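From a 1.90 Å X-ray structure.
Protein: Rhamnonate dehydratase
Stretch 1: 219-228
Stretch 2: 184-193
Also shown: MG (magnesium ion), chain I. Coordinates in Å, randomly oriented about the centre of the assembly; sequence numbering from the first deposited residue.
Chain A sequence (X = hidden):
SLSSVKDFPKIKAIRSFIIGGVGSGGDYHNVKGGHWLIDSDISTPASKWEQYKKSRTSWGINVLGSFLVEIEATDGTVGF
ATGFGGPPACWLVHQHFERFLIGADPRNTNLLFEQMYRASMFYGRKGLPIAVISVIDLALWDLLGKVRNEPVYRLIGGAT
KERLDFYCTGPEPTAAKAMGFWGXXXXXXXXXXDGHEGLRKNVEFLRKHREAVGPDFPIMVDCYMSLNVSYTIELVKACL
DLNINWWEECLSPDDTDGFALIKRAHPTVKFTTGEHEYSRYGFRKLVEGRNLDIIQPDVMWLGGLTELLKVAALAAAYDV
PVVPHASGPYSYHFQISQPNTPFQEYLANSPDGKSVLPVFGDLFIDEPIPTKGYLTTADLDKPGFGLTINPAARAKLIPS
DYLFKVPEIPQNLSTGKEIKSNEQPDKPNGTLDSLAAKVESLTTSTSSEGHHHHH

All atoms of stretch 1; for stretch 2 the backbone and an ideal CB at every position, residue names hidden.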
# COMPACT_ATOMS: atom_id res chain seq x y z
N ILE A 219 15.59 -9.01 -31.56
CA ILE A 219 14.66 -10.12 -31.73
C ILE A 219 13.62 -10.05 -30.62
O ILE A 219 13.96 -9.98 -29.44
CB ILE A 219 15.37 -11.49 -31.63
CG1 ILE A 219 16.29 -11.70 -32.83
CG2 ILE A 219 14.33 -12.62 -31.56
CD1 ILE A 219 17.06 -13.00 -32.79
N MSE A 220 12.35 -10.04 -31.01
CA MSE A 220 11.24 -9.99 -30.07
C MSE A 220 10.51 -11.33 -30.15
O MSE A 220 10.61 -12.02 -31.17
CB MSE A 220 10.29 -8.85 -30.42
CG MSE A 220 10.87 -7.45 -30.25
SE MSE A 220 12.21 -6.95 -31.58
CE MSE A 220 11.08 -5.91 -32.77
N VAL A 221 9.79 -11.70 -29.10
CA VAL A 221 9.07 -12.97 -29.10
C VAL A 221 7.58 -12.78 -28.84
O VAL A 221 7.19 -12.22 -27.81
CB VAL A 221 9.64 -13.92 -28.03
CG1 VAL A 221 8.93 -15.27 -28.09
CG2 VAL A 221 11.15 -14.10 -28.25
N ASP A 222 6.75 -13.25 -29.77
CA ASP A 222 5.30 -13.14 -29.62
C ASP A 222 4.78 -14.43 -29.00
O ASP A 222 5.06 -15.52 -29.50
CB ASP A 222 4.65 -12.91 -30.98
CG ASP A 222 3.19 -12.49 -30.85
OD1 ASP A 222 2.38 -13.28 -30.33
OD2 ASP A 222 2.86 -11.37 -31.28
N CYS A 223 4.02 -14.30 -27.92
CA CYS A 223 3.49 -15.47 -27.22
C CYS A 223 1.98 -15.69 -27.37
O CYS A 223 1.42 -16.61 -26.77
CB CYS A 223 3.88 -15.39 -25.74
SG CYS A 223 5.68 -15.29 -25.47
N TYR A 224 1.33 -14.84 -28.17
CA TYR A 224 -0.11 -14.93 -28.43
C TYR A 224 -0.97 -15.37 -27.24
O TYR A 224 -1.65 -16.39 -27.30
CB TYR A 224 -0.34 -15.87 -29.63
CG TYR A 224 -1.71 -15.74 -30.28
CD1 TYR A 224 -2.10 -14.55 -30.90
CD2 TYR A 224 -2.62 -16.80 -30.26
CE1 TYR A 224 -3.37 -14.42 -31.49
CE2 TYR A 224 -3.88 -16.68 -30.84
CZ TYR A 224 -4.26 -15.49 -31.44
OH TYR A 224 -5.52 -15.37 -31.98
N MSE A 225 -0.94 -14.57 -26.17
CA MSE A 225 -1.70 -14.81 -24.93
C MSE A 225 -1.78 -16.27 -24.49
O MSE A 225 -2.76 -16.69 -23.86
CB MSE A 225 -3.12 -14.21 -25.08
CG MSE A 225 -3.97 -14.77 -26.22
SE MSE A 225 -5.61 -13.74 -26.65
CE MSE A 225 -5.77 -14.26 -28.50
N SER A 226 -0.72 -17.03 -24.74
CA SER A 226 -0.73 -18.46 -24.43
C SER A 226 -0.00 -18.98 -23.19
O SER A 226 -0.10 -20.17 -22.89
CB SER A 226 -0.20 -19.23 -25.63
OG SER A 226 1.20 -19.02 -25.77
N LEU A 227 0.73 -18.13 -22.48
CA LEU A 227 1.46 -18.62 -21.32
C LEU A 227 0.79 -18.28 -20.00
O LEU A 227 -0.40 -17.94 -19.95
CB LEU A 227 2.90 -18.07 -21.33
CG LEU A 227 3.62 -18.11 -22.68
CD1 LEU A 227 5.03 -17.56 -22.53
CD2 LEU A 227 3.66 -19.55 -23.21
N ASN A 228 1.55 -18.39 -18.92
CA ASN A 228 1.06 -18.05 -17.59
C ASN A 228 2.24 -17.45 -16.84
O ASN A 228 3.38 -17.49 -17.32
CB ASN A 228 0.51 -19.29 -16.88
CG ASN A 228 1.55 -20.37 -16.70
OD1 ASN A 228 2.59 -20.16 -16.06
ND2 ASN A 228 1.28 -21.55 -17.25
N UNK A 184 13.18 -8.17 -35.65
CA UNK A 184 12.31 -9.26 -36.06
C UNK A 184 11.60 -9.90 -34.88
O UNK A 184 12.24 -10.20 -33.87
CB UNK A 184 13.12 -10.32 -36.82
N UNK A 185 10.29 -10.09 -34.99
CA UNK A 185 9.51 -10.71 -33.92
C UNK A 185 9.04 -12.09 -34.38
O UNK A 185 8.33 -12.21 -35.37
CB UNK A 185 8.32 -9.83 -33.53
N UNK A 186 9.44 -13.12 -33.64
CA UNK A 186 9.07 -14.48 -33.98
C UNK A 186 8.00 -15.06 -33.05
O UNK A 186 7.88 -14.66 -31.89
CB UNK A 186 10.31 -15.37 -33.95
N UNK A 187 7.20 -16.00 -33.56
CA UNK A 187 6.15 -16.60 -32.73
C UNK A 187 6.69 -17.78 -31.92
O UNK A 187 7.38 -18.65 -32.45
CB UNK A 187 4.98 -17.06 -33.60
N UNK A 188 6.38 -17.79 -30.62
CA UNK A 188 6.81 -18.86 -29.72
C UNK A 188 6.06 -20.11 -30.16
O UNK A 188 4.84 -20.11 -30.24
CB UNK A 188 6.54 -18.52 -28.25
N UNK A 189 6.79 -21.20 -30.43
CA UNK A 189 6.19 -22.46 -30.87
C UNK A 189 5.43 -23.36 -29.90
O UNK A 189 4.41 -23.95 -30.28
CB UNK A 189 7.32 -23.31 -31.46
N UNK A 190 5.88 -23.46 -28.65
CA UNK A 190 5.20 -24.36 -27.72
C UNK A 190 4.63 -23.72 -26.45
O UNK A 190 5.20 -22.79 -25.90
CB UNK A 190 6.18 -25.46 -27.31
N UNK A 191 3.49 -24.25 -26.01
CA UNK A 191 2.79 -23.75 -24.83
C UNK A 191 3.24 -24.46 -23.55
O UNK A 191 3.94 -25.47 -23.60
CB UNK A 191 1.28 -23.91 -25.01
N UNK A 192 2.84 -23.93 -22.38
CA UNK A 192 3.22 -24.51 -21.09
C UNK A 192 2.84 -25.99 -20.90
O UNK A 192 3.54 -26.72 -20.21
CB UNK A 192 2.57 -23.69 -19.97
N UNK A 193 1.75 -26.41 -21.52
CA UNK A 193 1.32 -27.80 -21.38
C UNK A 193 2.28 -28.81 -22.00
O UNK A 193 2.11 -30.02 -21.82
CB UNK A 193 -0.06 -27.97 -22.01
MG MG I . 1.23 -9.86 -31.14

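Positions 184 to 187 pair in parallel register with Ile219 to Asp222, so alternate side chains share a face. At 184 the ideal CB lies on the face of Ile219, 5.3 Å from Ile219 CG1, and phi/psi of -130/132 would suit almost any residue. The deposited residue is Gly184, whose work is done by its backbone: its O accepts from Met220 N at 2.9 Å.

Position 185 turns to the other face, with its ideal CB 3.8 Å from Met220 CB. Further along that face lie the carboxylate of Asp222 and the magnesium ion. An aliphatic stem would pack well here; a polar or basic tip could reach the metal's surroundings, as could a shorter polar group acting through water. Lys185 combines stem and tip. Its CG lies 3.7 Å from Met220 CB, and its CE comes within 3.7 Å of Asp222 OD2. Rather than binding the metal, Lys185 NZ donates to a water oxygen 3.0 Å away, and that water is a magnesium ligand, as is Asp222 OD2, 2.2 Å from MG.

At 186 the CB returns to the face of Ile219 and Val221, where the neighbours are aliphatic and the backbone is extended. Val, Ile or Leu would suit, beta-branched residues especially. Val186 fills the place, while its N donates to Met220 O (2.9 Å) and its O accepts from Asp222 N (2.8 Å).

Position 187 falls between the ladder's hydrogen bonds: its N has no acceptor in stretch 1, and phi of -86° is within proline's reach. Many residues would fit, but one without an NH loses nothing to this strand. Pro187 uses that freedom, and its CA approaches Asp222 O at 3.6 Å.

At 188 the strand has ended, but N still donates to Asp222 O at 2.9 Å, which argues against proline. The CB points toward stretch 1, 4.0 Å from Val221 CG1 and 4.4 Å from Cys223 SG, with Leu227 beyond: a place for Leu, Met or Ile. Leu188 sends CD1 to Val221 CG1 (4.1 Å) and CD2 to Cys223 SG (4.0 Å) and Leu227 CD2 (3.8 Å).

Positions 189 and 190 point away, leaving the choice open; they are Pro189 and Phe190. Position 191 points sideways and would take a small residue: Cys191.

At 192 the CB points toward stretch 1, 3.7 Å from Asn228 ND2, and phi of -56° permits proline or a compact aliphatic residue. Pro192 lays its CD 3.6 Å from Leu227 CD2 and 3.4 Å from Ser226 O.

Position 193 meets nothing in stretch 1, so polar residues would serve; it is Asp193.

Stretch 2 184-193: GKVPLPFCPD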
# COMPACT_ATOMS: atom_id res chain seq x y z
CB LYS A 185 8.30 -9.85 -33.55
CG LYS A 185 7.55 -10.36 -32.31
CD LYS A 185 6.49 -9.36 -31.84
CE LYS A 185 5.36 -9.20 -32.85
NZ LYS A 185 4.36 -8.17 -32.42
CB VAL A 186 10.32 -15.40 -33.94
CG1 VAL A 186 11.36 -14.91 -34.95
CG2 VAL A 186 10.93 -15.41 -32.55
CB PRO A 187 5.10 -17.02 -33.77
CG PRO A 187 5.95 -17.41 -34.94
CD PRO A 187 7.03 -16.35 -34.98
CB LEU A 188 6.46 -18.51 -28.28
CG LEU A 188 7.03 -19.44 -27.21
CD1 LEU A 188 8.52 -19.17 -27.07
CD2 LEU A 188 6.33 -19.20 -25.88
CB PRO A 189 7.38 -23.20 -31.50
CG PRO A 189 8.52 -22.77 -30.63
CD PRO A 189 8.27 -21.28 -30.47
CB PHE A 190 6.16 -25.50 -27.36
CG PHE A 190 6.80 -26.12 -28.57
CD1 PHE A 190 6.06 -26.91 -29.44
CD2 PHE A 190 8.13 -25.83 -28.90
CE1 PHE A 190 6.62 -27.41 -30.62
CE2 PHE A 190 8.69 -26.33 -30.07
CZ PHE A 190 7.94 -27.11 -30.93
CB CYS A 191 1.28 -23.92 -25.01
SG CYS A 191 0.68 -25.62 -24.82
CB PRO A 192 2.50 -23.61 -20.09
CG PRO A 192 2.50 -22.28 -20.78
CD PRO A 192 2.11 -22.66 -22.19
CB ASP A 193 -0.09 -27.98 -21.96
CG ASP A 193 -1.14 -27.30 -21.11
OD1 ASP A 193 -1.20 -27.59 -19.89
OD2 ASP A 193 -1.92 -26.49 -21.65
O HOH W 1 1.68 -9.15 -33.47
O HOH W 2 0.27 -11.59 -29.98
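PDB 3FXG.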